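PDB 3KNZ: putative sugar binding protein from Salmonella enterica subsp. enterica serovar Typhimurium, which probably binds a phosphosugar or related carbohydrate derivative through its SIS-type folds, its exact substrate and any isomerase activity remaining unproven. Local coordinates for residues L202-T207 against L314-V319; Q214-A219 against S299-G304; Y256-F261 against D287-I292; N267-N270 against A274-M277; F318-D323 against F327-P332. All blocks are in the same frame, centred on the assembly; numbering follows the deposited sequence.

Interaction 1: L202-T207 against L314-V319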
# COMPACT_ATOMS: atom_id res chain seq x y z
N LEU A 202 17.83 -1.71 24.18
CA LEU A 202 18.29 -1.92 22.80
C LEU A 202 19.76 -2.38 22.68
O LEU A 202 20.08 -3.24 21.86
CB LEU A 202 18.05 -0.67 21.94
CG LEU A 202 16.57 -0.26 21.80
CD1 LEU A 202 16.41 0.95 20.92
CD2 LEU A 202 15.74 -1.43 21.27
N PRO A 203 20.66 -1.82 23.50
CA PRO A 203 22.04 -2.25 23.37
C PRO A 203 22.22 -3.75 23.52
O PRO A 203 23.02 -4.35 22.79
CB PRO A 203 22.73 -1.51 24.51
CG PRO A 203 21.91 -0.27 24.68
CD PRO A 203 20.50 -0.72 24.46
N ALA A 204 21.48 -4.36 24.44
CA ALA A 204 21.57 -5.80 24.64
C ALA A 204 21.02 -6.52 23.41
O ALA A 204 21.56 -7.55 23.01
CB ALA A 204 20.81 -6.21 25.90
N LEU A 205 19.97 -5.97 22.82
CA LEU A 205 19.36 -6.55 21.62
C LEU A 205 20.29 -6.46 20.41
O LEU A 205 20.31 -7.36 19.56
CB LEU A 205 18.01 -5.87 21.31
CG LEU A 205 17.26 -6.32 20.05
CD1 LEU A 205 17.03 -7.82 20.02
CD2 LEU A 205 15.94 -5.57 19.96
N VAL A 206 21.07 -5.38 20.32
CA VAL A 206 22.03 -5.21 19.24
C VAL A 206 23.11 -6.30 19.32
O VAL A 206 23.50 -6.89 18.31
CB VAL A 206 22.69 -3.81 19.27
CG1 VAL A 206 23.85 -3.73 18.27
CG2 VAL A 206 21.66 -2.72 18.99
N THR A 207 23.58 -6.58 20.54
CA THR A 207 24.60 -7.61 20.75
C THR A 207 24.06 -9.00 20.44
O THR A 207 24.76 -9.84 19.89
CB THR A 207 25.14 -7.58 22.21
OG1 THR A 207 25.69 -6.29 22.49
CG2 THR A 207 26.21 -8.66 22.42
N LEU A 314 15.85 -16.44 16.89
CA LEU A 314 16.40 -15.43 17.79
C LEU A 314 15.50 -15.35 19.00
O LEU A 314 14.58 -14.53 19.05
CB LEU A 314 16.51 -14.05 17.12
CG LEU A 314 16.86 -12.89 18.07
CD1 LEU A 314 18.00 -13.25 19.03
CD2 LEU A 314 17.19 -11.60 17.29
N ASN A 315 15.73 -16.24 19.96
CA ASN A 315 14.98 -16.20 21.20
C ASN A 315 15.66 -15.15 22.08
O ASN A 315 16.82 -15.28 22.43
CB ASN A 315 14.96 -17.56 21.87
CG ASN A 315 14.21 -17.55 23.18
OD1 ASN A 315 14.62 -16.89 24.13
ND2 ASN A 315 13.12 -18.31 23.25
N PHE A 316 14.92 -14.09 22.39
CA PHE A 316 15.48 -12.98 23.15
C PHE A 316 14.41 -12.35 24.04
O PHE A 316 13.26 -12.21 23.63
CB PHE A 316 16.05 -11.95 22.18
CG PHE A 316 16.54 -10.69 22.83
CD1 PHE A 316 17.85 -10.58 23.27
CD2 PHE A 316 15.69 -9.61 23.00
CE1 PHE A 316 18.31 -9.42 23.88
CE2 PHE A 316 16.13 -8.44 23.60
CZ PHE A 316 17.45 -8.35 24.04
N PRO A 317 14.79 -11.94 25.26
CA PRO A 317 13.83 -11.34 26.18
C PRO A 317 13.42 -9.91 25.83
O PRO A 317 13.81 -8.97 26.51
CB PRO A 317 14.58 -11.38 27.52
CG PRO A 317 16.02 -11.31 27.14
CD PRO A 317 16.13 -12.07 25.86
N PHE A 318 12.65 -9.74 24.77
CA PHE A 318 12.20 -8.41 24.37
C PHE A 318 11.38 -7.77 25.47
O PHE A 318 10.71 -8.46 26.22
CB PHE A 318 11.30 -8.48 23.13
CG PHE A 318 12.00 -8.95 21.90
CD1 PHE A 318 12.58 -8.05 21.03
CD2 PHE A 318 12.07 -10.30 21.61
CE1 PHE A 318 13.22 -8.48 19.89
CE2 PHE A 318 12.71 -10.74 20.47
CZ PHE A 318 13.29 -9.83 19.61
N VAL A 319 11.44 -6.44 25.55
CA VAL A 319 10.60 -5.70 26.47
C VAL A 319 9.14 -5.94 26.06
O VAL A 319 8.26 -6.04 26.90
CB VAL A 319 10.95 -4.19 26.48
CG1 VAL A 319 9.91 -3.37 27.22
CG2 VAL A 319 12.33 -3.97 27.08

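Interaction 2: Q214-A219 against S299-G304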
# COMPACT_ATOMS: atom_id res chain seq x y z
N GLN A 214 25.32 -13.57 12.80
CA GLN A 214 26.55 -14.28 12.44
C GLN A 214 26.34 -15.80 12.46
O GLN A 214 26.90 -16.50 11.63
CB GLN A 214 27.71 -13.84 13.33
CG GLN A 214 28.15 -12.40 13.06
CD GLN A 214 29.20 -11.88 14.03
OE1 GLN A 214 29.63 -12.58 14.94
NE2 GLN A 214 29.60 -10.63 13.84
N THR A 215 25.53 -16.31 13.39
CA THR A 215 25.25 -17.75 13.47
C THR A 215 24.44 -18.23 12.27
O THR A 215 24.62 -19.36 11.81
CB THR A 215 24.47 -18.14 14.75
OG1 THR A 215 25.18 -17.70 15.92
CG2 THR A 215 24.26 -19.66 14.82
N ASN A 216 23.55 -17.38 11.76
CA ASN A 216 22.71 -17.74 10.62
C ASN A 216 23.08 -16.98 9.34
O ASN A 216 22.25 -16.77 8.45
CB ASN A 216 21.25 -17.51 10.99
CG ASN A 216 20.82 -18.39 12.13
OD1 ASN A 216 20.81 -19.62 11.99
ND2 ASN A 216 20.46 -17.79 13.25
N ALA A 217 24.36 -16.61 9.26
CA ALA A 217 24.89 -15.87 8.12
C ALA A 217 24.77 -16.65 6.82
O ALA A 217 23.95 -16.31 5.96
CB ALA A 217 26.37 -15.52 8.38
N LEU A 218 25.58 -17.70 6.70
CA LEU A 218 25.66 -18.54 5.49
C LEU A 218 24.30 -19.02 4.95
O LEU A 218 24.04 -18.92 3.75
CB LEU A 218 26.59 -19.74 5.75
CG LEU A 218 28.06 -19.38 5.99
CD1 LEU A 218 28.86 -20.57 6.53
CD2 LEU A 218 28.70 -18.83 4.71
N ALA A 219 23.44 -19.53 5.83
CA ALA A 219 22.14 -20.03 5.41
C ALA A 219 21.35 -18.98 4.63
O ALA A 219 20.81 -19.26 3.56
CB ALA A 219 21.35 -20.51 6.62
N SER A 299 14.87 -23.45 6.03
CA SER A 299 15.14 -22.01 6.09
C SER A 299 14.02 -21.20 6.73
O SER A 299 13.47 -20.28 6.12
CB SER A 299 15.43 -21.46 4.69
OG SER A 299 16.59 -22.07 4.15
N ILE A 300 13.69 -21.53 7.97
CA ILE A 300 12.68 -20.80 8.73
C ILE A 300 13.34 -20.21 9.97
O ILE A 300 13.98 -20.94 10.72
CB ILE A 300 11.49 -21.71 9.08
CG1 ILE A 300 10.76 -22.06 7.78
CG2 ILE A 300 10.56 -21.02 10.05
CD1 ILE A 300 9.68 -23.10 7.95
N TYR A 301 13.22 -18.89 10.14
CA TYR A 301 13.85 -18.16 11.24
C TYR A 301 12.81 -17.33 11.99
O TYR A 301 12.24 -16.40 11.43
CB TYR A 301 14.93 -17.23 10.69
CG TYR A 301 15.95 -17.92 9.82
CD1 TYR A 301 15.70 -18.15 8.47
CD2 TYR A 301 17.16 -18.35 10.34
CE1 TYR A 301 16.62 -18.79 7.67
CE2 TYR A 301 18.09 -18.99 9.55
CZ TYR A 301 17.82 -19.20 8.22
OH TYR A 301 18.75 -19.83 7.43
N ARG A 302 12.58 -17.66 13.25
CA ARG A 302 11.58 -16.99 14.06
C ARG A 302 12.22 -16.10 15.12
O ARG A 302 13.20 -16.48 15.75
CB ARG A 302 10.64 -18.03 14.69
CG ARG A 302 9.78 -18.75 13.65
CD ARG A 302 9.12 -20.03 14.17
NE ARG A 302 8.12 -19.81 15.22
CZ ARG A 302 6.84 -19.53 15.00
NH1 ARG A 302 6.39 -19.41 13.76
NH2 ARG A 302 6.01 -19.35 16.00
N ILE A 303 11.67 -14.90 15.29
CA ILE A 303 12.18 -13.92 16.24
C ILE A 303 11.13 -13.58 17.27
O ILE A 303 10.08 -13.06 16.94
CB ILE A 303 12.56 -12.62 15.52
CG1 ILE A 303 13.65 -12.88 14.47
CG2 ILE A 303 13.02 -11.58 16.53
CD1 ILE A 303 13.84 -11.72 13.48
N GLY A 304 11.43 -13.86 18.53
CA GLY A 304 10.49 -13.56 19.61
C GLY A 304 11.01 -14.00 20.96
O GLY A 304 12.06 -14.63 21.04

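Interaction 3: Y256-F261 against D287-I292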
# COMPACT_ATOMS: atom_id res chain seq x y z
N TYR A 256 5.42 -9.16 4.53
CA TYR A 256 3.98 -9.28 4.46
C TYR A 256 3.34 -9.28 5.84
O TYR A 256 3.98 -9.64 6.82
CB TYR A 256 3.61 -10.60 3.79
CG TYR A 256 4.24 -10.82 2.43
CD1 TYR A 256 5.57 -11.20 2.32
CD2 TYR A 256 3.50 -10.68 1.27
CE1 TYR A 256 6.14 -11.41 1.09
CE2 TYR A 256 4.06 -10.89 0.04
CZ TYR A 256 5.39 -11.26 -0.05
OH TYR A 256 5.96 -11.47 -1.28
N GLU A 257 2.08 -8.88 5.91
CA GLU A 257 1.32 -9.04 7.13
C GLU A 257 0.99 -10.54 7.13
O GLU A 257 0.77 -11.13 6.06
CB GLU A 257 0.08 -8.16 7.16
CG GLU A 257 -0.77 -8.32 8.43
CD GLU A 257 -1.72 -9.51 8.38
OE1 GLU A 257 -2.29 -9.79 7.30
OE2 GLU A 257 -1.92 -10.15 9.44
N PHE A 258 0.97 -11.17 8.30
CA PHE A 258 0.79 -12.62 8.39
C PHE A 258 -0.34 -13.23 7.57
O PHE A 258 -0.10 -14.16 6.79
CB PHE A 258 0.67 -13.08 9.85
CG PHE A 258 0.52 -14.57 10.00
CD1 PHE A 258 1.58 -15.41 9.76
CD2 PHE A 258 -0.68 -15.13 10.39
CE1 PHE A 258 1.45 -16.77 9.89
CE2 PHE A 258 -0.82 -16.49 10.52
CZ PHE A 258 0.25 -17.31 10.27
N GLU A 259 -1.57 -12.76 7.77
CA GLU A 259 -2.73 -13.33 7.07
C GLU A 259 -2.73 -13.05 5.58
O GLU A 259 -3.17 -13.89 4.79
CB GLU A 259 -4.03 -12.85 7.70
CG GLU A 259 -4.19 -13.24 9.18
CD GLU A 259 -4.30 -14.74 9.39
OE1 GLU A 259 -4.56 -15.48 8.41
OE2 GLU A 259 -4.14 -15.18 10.55
N GLU A 260 -2.24 -11.89 5.18
CA GLU A 260 -2.13 -11.59 3.77
C GLU A 260 -1.18 -12.62 3.16
O GLU A 260 -1.41 -13.13 2.06
CB GLU A 260 -1.58 -10.18 3.55
CG GLU A 260 -2.53 -9.10 4.00
CD GLU A 260 -3.85 -9.19 3.28
OE1 GLU A 260 -3.85 -9.16 2.04
OE2 GLU A 260 -4.89 -9.28 3.97
N PHE A 261 -0.12 -12.93 3.91
CA PHE A 261 0.88 -13.91 3.52
C PHE A 261 0.26 -15.29 3.34
O PHE A 261 0.46 -15.93 2.31
CB PHE A 261 2.01 -13.95 4.54
CG PHE A 261 3.10 -14.90 4.18
CD1 PHE A 261 4.03 -14.56 3.22
CD2 PHE A 261 3.20 -16.12 4.81
CE1 PHE A 261 5.04 -15.43 2.88
CE2 PHE A 261 4.20 -16.99 4.47
CZ PHE A 261 5.13 -16.64 3.51
N ASP A 287 2.50 -20.61 14.61
CA ASP A 287 3.18 -21.88 14.89
C ASP A 287 2.81 -22.91 13.85
O ASP A 287 3.66 -23.66 13.38
CB ASP A 287 2.81 -22.42 16.27
CG ASP A 287 3.51 -21.69 17.39
OD1 ASP A 287 4.47 -20.94 17.12
OD2 ASP A 287 3.10 -21.90 18.55
N ARG A 288 1.54 -22.96 13.50
CA ARG A 288 1.05 -23.89 12.51
C ARG A 288 1.76 -23.63 11.18
O ARG A 288 2.24 -24.56 10.53
CB ARG A 288 -0.45 -23.73 12.34
CG ARG A 288 -1.12 -24.79 11.48
CD ARG A 288 -1.46 -26.03 12.28
NE ARG A 288 -2.07 -27.06 11.44
CZ ARG A 288 -1.46 -28.19 11.05
NH1 ARG A 288 -0.23 -28.48 11.46
NH2 ARG A 288 -2.11 -29.04 10.27
N LEU A 289 1.84 -22.37 10.77
CA LEU A 289 2.49 -22.06 9.51
C LEU A 289 3.95 -22.49 9.53
O LEU A 289 4.45 -23.04 8.55
CB LEU A 289 2.41 -20.56 9.17
CG LEU A 289 3.03 -20.22 7.80
CD1 LEU A 289 2.28 -20.93 6.66
CD2 LEU A 289 3.05 -18.74 7.53
N ALA A 290 4.63 -22.21 10.64
CA ALA A 290 6.04 -22.55 10.78
C ALA A 290 6.23 -24.06 10.74
O ALA A 290 7.17 -24.54 10.12
CB ALA A 290 6.62 -21.96 12.07
N GLN A 291 5.33 -24.80 11.38
CA GLN A 291 5.43 -26.25 11.35
C GLN A 291 5.22 -26.74 9.91
O GLN A 291 6.03 -27.50 9.39
CB GLN A 291 4.41 -26.91 12.29
CG GLN A 291 4.69 -26.71 13.77
N ILE A 292 4.15 -26.27 9.27
CA ILE A 292 3.85 -26.66 7.89
C ILE A 292 4.99 -26.34 6.92
O ILE A 292 5.42 -27.21 6.16
CB ILE A 292 2.54 -26.01 7.37
CG1 ILE A 292 1.32 -26.57 8.10
CG2 ILE A 292 2.37 -26.25 5.88
CD1 ILE A 292 0.02 -25.91 7.70

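Interaction 4: N267-N270 against A274-M277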
# COMPACT_ATOMS: atom_id res chain seq x y z
N ASN A 267 2.10 -17.31 -4.20
CA ASN A 267 2.70 -16.24 -4.98
C ASN A 267 3.80 -15.54 -4.19
O ASN A 267 4.62 -14.84 -4.76
CB ASN A 267 1.64 -15.23 -5.43
CG ASN A 267 0.74 -15.79 -6.53
OD1 ASN A 267 1.14 -16.68 -7.28
ND2 ASN A 267 -0.46 -15.24 -6.64
N ALA A 268 3.85 -15.77 -2.89
CA ALA A 268 4.83 -15.11 -2.04
C ALA A 268 5.92 -16.03 -1.50
O ALA A 268 6.81 -15.55 -0.79
CB ALA A 268 4.11 -14.44 -0.88
N PHE A 269 5.89 -17.33 -1.82
CA PHE A 269 6.85 -18.24 -1.22
C PHE A 269 6.93 -19.58 -1.92
O PHE A 269 5.93 -20.07 -2.42
CB PHE A 269 6.44 -18.50 0.23
CG PHE A 269 7.53 -19.03 1.10
CD1 PHE A 269 7.75 -20.39 1.22
CD2 PHE A 269 8.33 -18.17 1.83
CE1 PHE A 269 8.76 -20.87 2.03
CE2 PHE A 269 9.34 -18.65 2.64
CZ PHE A 269 9.55 -20.00 2.74
N ASN A 270 8.13 -20.16 -1.94
CA ASN A 270 8.32 -21.51 -2.47
C ASN A 270 9.48 -22.20 -1.76
O ASN A 270 10.09 -21.62 -0.87
CB ASN A 270 8.43 -21.53 -4.01
CG ASN A 270 9.67 -20.84 -4.54
OD1 ASN A 270 10.75 -20.89 -3.95
ND2 ASN A 270 9.52 -20.22 -5.71
N ALA A 274 13.31 -18.25 1.91
CA ALA A 274 13.65 -18.24 3.34
C ALA A 274 12.62 -17.36 4.01
O ALA A 274 12.25 -16.31 3.49
CB ALA A 274 15.04 -17.70 3.58
N LEU A 275 12.13 -17.81 5.16
CA LEU A 275 11.14 -17.05 5.90
C LEU A 275 11.75 -16.55 7.20
O LEU A 275 12.42 -17.30 7.91
CB LEU A 275 9.92 -17.91 6.21
CG LEU A 275 8.75 -17.21 6.90
CD1 LEU A 275 8.18 -16.11 6.00
CD2 LEU A 275 7.66 -18.20 7.26
N ILE A 276 11.54 -15.27 7.48
CA ILE A 276 11.91 -14.69 8.75
C ILE A 276 10.56 -14.25 9.28
O ILE A 276 9.83 -13.52 8.61
CB ILE A 276 12.88 -13.51 8.64
CG1 ILE A 276 14.22 -13.98 8.06
CG2 ILE A 276 13.09 -12.89 10.02
CD1 ILE A 276 15.25 -12.89 7.86
N MSE A 277 10.22 -14.73 10.46
CA MSE A 277 8.92 -14.47 11.03
C MSE A 277 9.11 -13.81 12.38
O MSE A 277 10.00 -14.18 13.14
CB MSE A 277 8.20 -15.80 11.20
CG MSE A 277 6.69 -15.73 11.30
SE MSE A 277 5.94 -17.50 11.58
CE MSE A 277 7.11 -18.53 10.42

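Interaction 5: F318-D323 against F327-P332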
# COMPACT_ATOMS: atom_id res chain seq x y z
N PHE A 318 12.65 -9.74 24.77
CA PHE A 318 12.20 -8.41 24.37
C PHE A 318 11.38 -7.77 25.47
O PHE A 318 10.71 -8.46 26.22
CB PHE A 318 11.30 -8.48 23.13
CG PHE A 318 12.00 -8.95 21.90
CD1 PHE A 318 12.58 -8.05 21.03
CD2 PHE A 318 12.07 -10.30 21.61
CE1 PHE A 318 13.22 -8.48 19.89
CE2 PHE A 318 12.71 -10.74 20.47
CZ PHE A 318 13.29 -9.83 19.61
N VAL A 319 11.44 -6.44 25.55
CA VAL A 319 10.60 -5.70 26.47
C VAL A 319 9.14 -5.94 26.06
O VAL A 319 8.26 -6.04 26.90
CB VAL A 319 10.95 -4.19 26.48
CG1 VAL A 319 9.91 -3.37 27.22
CG2 VAL A 319 12.33 -3.97 27.08
N ASN A 320 8.91 -6.05 24.75
CA ASN A 320 7.56 -6.32 24.19
C ASN A 320 6.46 -5.34 24.57
O ASN A 320 5.30 -5.73 24.71
CB ASN A 320 7.10 -7.75 24.50
CG ASN A 320 7.29 -8.69 23.32
OD1 ASN A 320 7.79 -8.31 22.27
ND2 ASN A 320 6.86 -9.92 23.49
N ASP A 321 6.81 -4.07 24.71
CA ASP A 321 5.82 -3.04 24.99
C ASP A 321 4.86 -3.04 23.80
O ASP A 321 5.30 -3.05 22.65
CB ASP A 321 6.53 -1.70 25.13
CG ASP A 321 5.61 -0.60 25.59
OD1 ASP A 321 4.66 -0.26 24.85
OD2 ASP A 321 5.88 -0.05 26.68
N GLU A 322 3.55 -3.05 24.06
CA GLU A 322 2.59 -3.08 22.95
C GLU A 322 2.69 -1.86 22.03
O GLU A 322 2.28 -1.93 20.88
CB GLU A 322 1.13 -3.26 23.41
CG GLU A 322 0.53 -2.12 24.19
CD GLU A 322 0.96 -2.13 25.64
OE1 GLU A 322 1.73 -3.04 26.03
OE2 GLU A 322 0.52 -1.24 26.40
N ASP A 323 3.24 -0.76 22.51
CA ASP A 323 3.37 0.42 21.68
C ASP A 323 4.80 0.62 21.19
O ASP A 323 5.01 0.99 20.03
CB ASP A 323 2.92 1.67 22.46
CG ASP A 323 1.44 1.66 22.80
OD1 ASP A 323 0.61 1.37 21.91
OD2 ASP A 323 1.09 1.96 23.97
N PHE A 327 10.46 -0.39 18.17
CA PHE A 327 11.87 0.02 18.18
C PHE A 327 12.82 -1.18 18.36
O PHE A 327 14.01 -1.09 18.08
CB PHE A 327 12.12 1.04 19.30
CG PHE A 327 11.31 2.32 19.18
CD1 PHE A 327 11.66 3.30 18.25
CD2 PHE A 327 10.25 2.56 20.02
CE1 PHE A 327 10.93 4.47 18.15
CE2 PHE A 327 9.52 3.74 19.93
CZ PHE A 327 9.86 4.69 18.99
N GLU A 328 12.28 -2.30 18.84
CA GLU A 328 13.08 -3.51 19.08
C GLU A 328 13.12 -4.48 17.91
O GLU A 328 14.19 -4.91 17.50
CB GLU A 328 12.53 -4.30 20.29
CG GLU A 328 12.73 -3.67 21.66
CD GLU A 328 12.22 -4.56 22.78
OE1 GLU A 328 13.04 -5.04 23.59
OE2 GLU A 328 11.00 -4.82 22.83
N TYR A 329 11.94 -4.84 17.40
CA TYR A 329 11.86 -5.85 16.33
C TYR A 329 12.50 -5.49 14.98
O TYR A 329 12.74 -6.37 14.16
CB TYR A 329 10.41 -6.33 16.17
CG TYR A 329 9.96 -7.21 17.31
CD1 TYR A 329 10.24 -8.57 17.32
CD2 TYR A 329 9.27 -6.69 18.40
CE1 TYR A 329 9.85 -9.39 18.37
CE2 TYR A 329 8.87 -7.50 19.45
CZ TYR A 329 9.16 -8.85 19.43
OH TYR A 329 8.78 -9.68 20.46
N ILE A 330 12.78 -4.21 14.73
CA ILE A 330 13.43 -3.82 13.46
C ILE A 330 14.95 -4.03 13.52
O ILE A 330 15.62 -4.15 12.49
CB ILE A 330 13.14 -2.35 13.10
CG1 ILE A 330 13.75 -1.98 11.73
CG2 ILE A 330 13.71 -1.42 14.17
CD1 ILE A 330 13.33 -2.89 10.57
N ILE A 331 15.48 -4.09 14.74
CA ILE A 331 16.92 -4.22 14.99
C ILE A 331 17.55 -5.49 14.40
O ILE A 331 18.59 -5.40 13.74
CB ILE A 331 17.25 -4.05 16.50
CG1 ILE A 331 17.07 -2.58 16.89
CG2 ILE A 331 18.67 -4.51 16.80
CD1 ILE A 331 17.18 -2.27 18.35
N PRO A 332 16.94 -6.67 14.64
CA PRO A 332 17.48 -7.90 14.06
C PRO A 332 17.53 -7.82 12.54
O PRO A 332 18.52 -8.23 11.92
CB PRO A 332 16.47 -8.96 14.50
CG PRO A 332 15.82 -8.40 15.71
CD PRO A 332 15.78 -6.92 15.51
O HOH W 1 9.40 -2.48 23.96

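Interaction 1: L202-T207 against L314-V319
An apolar contact with a CH-pi interaction at its centre joins L205 of the long helix 185-215 to F316 and F318 just past the edge strand 314-315 of a five-stranded parallel sheet. L205 does most of the work. Its CG stands anti to the backbone N (chi1 177°), and from there CD1 lies over one face of the F316 ring, 3.8 Å from the ring centroid and 16° off the ring normal. The approach is therefore nearly straight down onto the face, although the methyl is displaced from the middle toward the CD2 and CE2 rim. The outer tip of the ring, CZ, tucks against the helix backbone: F316 CZ comes within 3.6 Å of L205 CA, and the same atom is 4.4 Å from A204 CB, a looser touch at the exposed margin. The opposite face of F316 is covered from within its own segment by CD of P317, so the ring is sandwiched between a leucine methyl and a proline ring. P317 is the centre of an inverse gamma turn, closed by the bond from F318 N to F316 O (2.8 Å). That tight turn lets two aromatic residues so close in sequence both reach L205. F318 meets it obliquely, with CE1 3.9 Å from L205 CD1. Around this cluster, E328 of helix 326-339 packs on both L205 and F318, and A208 one turn farther along helix 185-215 touches F316. On the sheet side, the backbone of F316 pairs with G304 while I303 of strand 300-304 lies against F318.

Interaction 2: Q214-A219 against S299-G304
A first torsion of -54° at Y301 sets its CG anti to the carbonyl carbon and sends the ring out from strand 300-304, while N216, with chi1 -63°, swings its amide back to meet it. The strand belongs to the parallel sheet of an alpha/beta fold, as in SIS domains, and the ring reaches the short break where helix 185-215 ends and helix 217-221 starts. N216 sits in that break: it is the first residue to leave helical geometry and also takes the N-cap position of the next helix, though its side chain makes no capping bond there. Instead its ND2 hydrogen-bonds to the carbonyl oxygen of G311, which ties the helix junction to the loop leading into strand 314-315. This bond secures the nitrogen end of the amide, and its oxygen end lies at the tyrosine.

The two side chains run past each other in opposite directions, with the amide plane steeply inclined to the ring at 74°. N216 CB also comes alongside, 3.8 Å from Y301 CE2. Farther out along the ring, A219 of the second helix lies at the hydroxyl end, where CB is 4.1 Å from Y301 CZ; the still closer approach modelled at the hydroxyl is doubtful. L312 packs on both N216 and Y301. At the ring edge and near its plane, N216 OD1 stands 3.7 Å from Y301 CE2.

Interaction 3: Y256-F261 against D287-I292
L289 points from helix 284-296 between two phenylalanine rings, and the different ways those rings are turned toward it define this contact. It joins two helices on one side of the parallel sheet of an alpha/beta fold: helix 258-263, directly after edge strand 253-257, and helix 284-296, which follows strand 273-278. All three side chains place CG anti to the backbone N; for L289 (chi1 -177°) this extends the branch out of its helix so that a single methyl, CD2, meets both rings. F258 and L289 slide past one another in opposite directions. F258 CE1 lies 3.5 Å from L289 CD2, an oblique approach, while L289 CB sits in the plane of the same ring at its edge. F261, one turn later, crosses the leucine at about a right angle, and its CE2 receives the methyl edge-on, 3.7 Å from L289 CD2. F261 also packs on L275 and T229, linking the cluster to the sheet.

No hydrogen bond joins the two segments, but a salt bridge from E259 to R285, just before 287-292, connects the same helices. E257, E259 and E260 lie against a neighbouring subunit; the carboxylate of E260 bonds to S58 of that subunit. E257 is the N-cap residue, and both its oxygens accept from the first turn. The bond from E259 N to E257 OE2 is nearly straight at 170°. E260 N reaches E257 OE1 at 3.0 Å, coming from above the carboxylate plane.

Interaction 4: N267-N270 against A274-M277
Within an alpha/beta fold built on a parallel sheet, F269 closes the short connection from helix 265-268 into strand 273-278 by bringing one edge of its ring to A274 and L275 near the strand's beginning. The segment starts at the end of the short helix. N267 faces the dimer partner, where its OD1 bonds to R250 of the second subunit. A268 follows, buried against F261. At F269 the chain leaves helical geometry, and its extended backbone, with CG anti to the N (chi1 -161°), carries the ring back to the strand. The ring and the L275 side chain cross at about a right angle. One corner does the touching: CE2 approaches the backbone of A274 edge-on, 3.8 Å from its C atom. F261 and L293 also pack on both F269 and L275, so the ring is part of a larger apolar layer on this side of the sheet. A bound imidazole, probably from the crystallisation liquor, lies about 5 Å from the F269 side chain. N270 follows, its OD1 accepting from the backbone N of Q272. The same ring corner also meets the leucine, where F269 CE2 is 3.7 Å from L275 CB.

Interaction 5: F318-D323 against F327-P332
The loop between strand 314-315 and helix 326-339 is held to segment 327-332, on that helix, by the carboxylate of E328, which receives two consecutive backbone amides. V319 N donates to E328 OE1 at 2.9 Å and nearly straight, 169°, and N320 N donates to E328 OE2 at 3.1 Å; each oxygen uses its syn lone pair, so the two N-H groups enter the carboxylate from the side between its oxygens. The glutamate reaches this far because its chain is extended beyond CG (chi2 -177°). A water joins in, accepting from D321 N and donating to E328 OE2, which extends the grip to a third residue of the loop.

Beside the carboxylate, the Y329 ring stacks face to face on F318, centroids 4.1 Å apart and planes inclined by 14°, with Y329 CE1 over the middle of the F318 ring. E328 CB lies at the edge of that same ring, in its plane. The hydroxyl of Y329 donates to N320 OD1, though the modelled length of 2.5 Å is doubtful, and the amide lies nearly coplanar with the tyrosine ring. N320 ND2 in turn bonds to the carbonyl of P280. Farther on, D321 OD1 accepts from D323 N in an Asx turn and pairs with R194 of helix 185-215.

With two N-H groups and a water spread over the two oxygens of the buried E328 carboxylate, its charge is partly compensated, which would probably favour the ionised form.

How the interactions relate
Interactions 1 to 4 all reach the sheet formed by strands 253-257 to 314-315, whereas interaction 5 holds the loop beyond its edge strand to the last helix. Interactions 3 and 4 share one apolar layer, F261 touching both F269 and L275, and are wholly buried; interactions 1 and 2 use the same helix 185-215 and each includes an exposed alanine. F318 and V319 belong to both interactions 1 and 5. Chemistry follows place: interaction 1 sets a methyl over a ring face, interaction 3 a methyl oblique to one ring and at the edge of another, interaction 4 a ring edge against a strand; interaction 2 brings in an amide, and interaction 5 is rich in hydrogen bonds. A salt bridge, R302 to D287, joins interactions 2 and 3.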